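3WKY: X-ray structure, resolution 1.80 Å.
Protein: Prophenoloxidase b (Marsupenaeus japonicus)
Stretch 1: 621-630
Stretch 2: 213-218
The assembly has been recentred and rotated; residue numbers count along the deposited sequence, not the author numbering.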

# COMPACT_ATOMS: atom_id res chain seq x y z
N ARG A 621 -12.19 -45.27 -20.02
CA ARG A 621 -11.56 -46.20 -20.95
C ARG A 621 -11.30 -45.48 -22.26
O ARG A 621 -12.21 -44.89 -22.84
CB ARG A 621 -12.46 -47.40 -21.24
CG ARG A 621 -12.75 -48.29 -20.05
CD ARG A 621 -13.45 -49.59 -20.48
NE ARG A 621 -12.53 -50.73 -20.55
CZ ARG A 621 -11.80 -51.04 -21.62
NH1 ARG A 621 -11.86 -50.30 -22.72
NH2 ARG A 621 -10.99 -52.10 -21.58
N PRO A 622 -10.04 -45.53 -22.73
CA PRO A 622 -9.65 -44.79 -23.93
C PRO A 622 -10.50 -45.14 -25.15
O PRO A 622 -10.79 -44.27 -25.97
CB PRO A 622 -8.20 -45.24 -24.16
CG PRO A 622 -7.72 -45.63 -22.80
CD PRO A 622 -8.91 -46.24 -22.12
N ASP A 623 -10.90 -46.40 -25.26
CA ASP A 623 -11.53 -46.88 -26.48
C ASP A 623 -13.04 -47.08 -26.36
O ASP A 623 -13.67 -47.58 -27.29
CB ASP A 623 -10.89 -48.20 -26.91
CG ASP A 623 -11.08 -49.31 -25.88
OD1 ASP A 623 -11.10 -49.01 -24.66
OD2 ASP A 623 -11.22 -50.48 -26.29
N GLN A 624 -13.63 -46.69 -25.23
CA GLN A 624 -15.06 -46.90 -25.01
C GLN A 624 -15.74 -45.62 -24.53
O GLN A 624 -15.16 -44.86 -23.77
CB GLN A 624 -15.29 -47.99 -23.95
CG GLN A 624 -14.96 -49.41 -24.39
CD GLN A 624 -15.20 -50.42 -23.28
OE1 GLN A 624 -15.99 -50.18 -22.36
NE2 GLN A 624 -14.51 -51.55 -23.35
N PRO A 625 -16.99 -45.39 -24.97
CA PRO A 625 -17.74 -44.25 -24.44
C PRO A 625 -18.09 -44.45 -22.96
O PRO A 625 -18.09 -45.58 -22.47
CB PRO A 625 -19.02 -44.25 -25.28
CG PRO A 625 -19.16 -45.66 -25.76
CD PRO A 625 -17.75 -46.13 -25.99
N ILE A 626 -18.35 -43.35 -22.25
CA ILE A 626 -18.93 -43.41 -20.92
C ILE A 626 -20.31 -44.08 -21.07
O ILE A 626 -21.16 -43.59 -21.82
CB ILE A 626 -19.09 -42.00 -20.31
CG1 ILE A 626 -17.80 -41.17 -20.48
CG2 ILE A 626 -19.51 -42.08 -18.83
CD1 ILE A 626 -16.78 -41.40 -19.40
N PRO A 627 -20.53 -45.21 -20.39
CA PRO A 627 -21.74 -46.00 -20.67
C PRO A 627 -23.01 -45.24 -20.25
O PRO A 627 -24.02 -45.20 -20.96
CB PRO A 627 -21.58 -47.23 -19.77
CG PRO A 627 -20.17 -47.17 -19.22
CD PRO A 627 -19.77 -45.73 -19.24
N ASP A 628 -22.90 -44.62 -19.09
CA ASP A 628 -23.97 -43.93 -18.38
C ASP A 628 -24.25 -42.56 -19.02
O ASP A 628 -23.33 -41.75 -19.15
CB ASP A 628 -23.48 -43.78 -16.94
CG ASP A 628 -24.48 -43.13 -16.03
OD1 ASP A 628 -25.64 -42.96 -16.43
OD2 ASP A 628 -24.07 -42.79 -14.89
N PRO A 629 -25.50 -42.29 -19.41
CA PRO A 629 -25.77 -40.98 -20.01
C PRO A 629 -25.86 -39.84 -18.97
O PRO A 629 -25.77 -38.68 -19.37
CB PRO A 629 -27.13 -41.17 -20.68
CG PRO A 629 -27.80 -42.22 -19.85
CD PRO A 629 -26.71 -43.15 -19.41
N TRP A 630 -26.02 -40.17 -17.69
CA TRP A 630 -26.16 -39.13 -16.66
C TRP A 630 -24.84 -38.40 -16.46
O TRP A 630 -23.77 -38.97 -16.70
CB TRP A 630 -26.65 -39.74 -15.34
CG TRP A 630 -28.07 -40.26 -15.46
CD1 TRP A 630 -28.45 -41.57 -15.54
CD2 TRP A 630 -29.27 -39.48 -15.54
NE1 TRP A 630 -29.82 -41.66 -15.65
CE2 TRP A 630 -30.35 -40.39 -15.66
CE3 TRP A 630 -29.55 -38.11 -15.51
CZ2 TRP A 630 -31.68 -39.97 -15.76
CZ3 TRP A 630 -30.87 -37.69 -15.61
CH2 TRP A 630 -31.93 -38.62 -15.73
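Stretch 2 213-218: GDRDRR

How does the short stretch 213-218 lie on 621-630? Neither segment is a regular helix or strand over its contacting part, and the two come from distant parts of one chain, the touching residues being at least 407 positions apart. Stretch 1 begins with a type I beta turn from Arg621 to Gln624, closed by a weak backbone hydrogen bond from Gln624 N to Arg621 O at 3.3 Å, and then runs on through a proline-rich loop. Stretch 2 follows it in the same sense: Arg215 sits by Pro622, with 5.9 Å from CA to CA, Asp216 by Pro625, with 5.2 Å from CA to CA, and the side chain of Arg217 reaches on to Asp628 and Trp630. Together the two stretches bury 396 Å², most of stretch 2's share falling on Arg217, Asp216 and Arg215.

What does Arg217, the residue with the largest covered area, do at the far end? It stands at the N-cap position, right before a helix, with backbone angles of 58/41, and its CA-to-CB bond points toward stretch 1. The side chain carries its guanidinium group to two backbone carbonyls: Arg217 NH1 donates to Asp628 O at 2.8 Å, and Arg217 NH2 donates to Trp630 O at 3.0 Å. Both oxygens lie at the edge of the group, near its plane, where its N-H bonds point. Over one face lies Ile626, its CG2 3.7 Å from Arg217 NH1, so the same planar group meets polar atoms at its rim and a methyl group on its flat side. Stretch 1 is held in shape here by Trp630 N, which donates to Asp628 OD1 at 3.1 Å.

How does Asp216 grip the middle of the loop? Its CA-to-CB bond also points toward stretch 1, and with chi1 at -177° (t) the carboxylate comes up to the Pro625-Ile626 junction. Asp216 OD2 accepts a hydrogen bond from Ile626 N at 2.7 Å, while the carbon atoms around that amide pack close, Ile626 CG1 at 3.3 Å and Pro625 CB at 3.6 Å from Asp216 OD2. A water ties this site to the next: it donates to Asp216 OD2 at 2.8 Å and to Ile626 O at 2.5 Å, and accepts from Arg217 NH1 at 3.0 Å. Ile626 is thereby bound at both its backbone amide and its carbonyl.

What happens at the beginning of the contact, beside the turn? Here packing takes over from direct hydrogen bonding. The CA-to-CB bond of Arg215 points sideways, but chi1 and chi2, both m, help fold the side chain so that its end comes nearer, and Pro622 CB lies over one face of the guanidinium, 3.5 Å from Arg215 CZ. Arg215 NH1 also donates to Asp214 O at 2.8 Å. That carbonyl oxygen is 3.0 Å from Pro622 O, a close approach of two acceptors rather than a bond.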

# COMPACT_ATOMS: atom_id res chain seq x y z
N GLY A 213 -12.31 -36.56 -30.19
CA GLY A 213 -13.17 -37.67 -30.59
C GLY A 213 -12.67 -39.01 -30.07
O GLY A 213 -13.45 -39.93 -29.84
N ASP A 214 -11.36 -39.12 -29.88
CA ASP A 214 -10.78 -40.37 -29.41
C ASP A 214 -10.98 -40.60 -27.91
O ASP A 214 -10.59 -41.63 -27.37
CB ASP A 214 -9.31 -40.46 -29.80
CG ASP A 214 -9.13 -40.62 -31.30
OD1 ASP A 214 -10.15 -40.59 -32.02
OD2 ASP A 214 -7.97 -40.77 -31.75
N ARG A 215 -11.59 -39.62 -27.25
CA ARG A 215 -12.12 -39.82 -25.90
C ARG A 215 -13.58 -39.38 -25.86
O ARG A 215 -14.03 -38.59 -26.70
CB ARG A 215 -11.29 -39.06 -24.86
CG ARG A 215 -9.85 -39.54 -24.69
CD ARG A 215 -9.76 -40.98 -24.15
NE ARG A 215 -8.37 -41.39 -23.95
CZ ARG A 215 -7.59 -41.85 -24.93
NH1 ARG A 215 -8.07 -41.96 -26.16
NH2 ARG A 215 -6.34 -42.20 -24.67
N ASP A 216 -14.34 -39.92 -24.92
CA ASP A 216 -15.72 -39.51 -24.74
C ASP A 216 -15.77 -38.66 -23.48
O ASP A 216 -15.34 -39.11 -22.41
CB ASP A 216 -16.60 -40.77 -24.58
CG ASP A 216 -18.08 -40.46 -24.44
OD1 ASP A 216 -18.60 -39.60 -25.19
OD2 ASP A 216 -18.76 -41.09 -23.60
N ARG A 217 -16.27 -37.42 -23.60
CA ARG A 217 -16.51 -36.56 -22.43
C ARG A 217 -15.25 -36.33 -21.61
O ARG A 217 -15.27 -36.35 -20.38
CB ARG A 217 -17.65 -37.14 -21.58
CG ARG A 217 -18.97 -37.18 -22.35
CD ARG A 217 -19.99 -38.16 -21.76
NE ARG A 217 -20.44 -37.73 -20.44
CZ ARG A 217 -21.33 -38.39 -19.70
NH1 ARG A 217 -21.89 -39.52 -20.15
NH2 ARG A 217 -21.67 -37.92 -18.51
N ARG A 218 -14.13 -36.11 -22.32
CA ARG A 218 -12.83 -35.98 -21.66
C ARG A 218 -12.75 -34.70 -20.82
O ARG A 218 -12.11 -34.67 -19.76
CB ARG A 218 -11.69 -35.96 -22.69
CG ARG A 218 -10.30 -36.29 -22.09
CD ARG A 218 -9.17 -35.80 -23.00
NE ARG A 218 -9.30 -34.36 -23.15
CZ ARG A 218 -8.90 -33.48 -22.23
NH1 ARG A 218 -8.27 -33.89 -21.14
NH2 ARG A 218 -9.10 -32.19 -22.43
O HOH W 1 -21.35 -41.22 -22.51
O HOH W 2 -13.22 -42.73 -24.61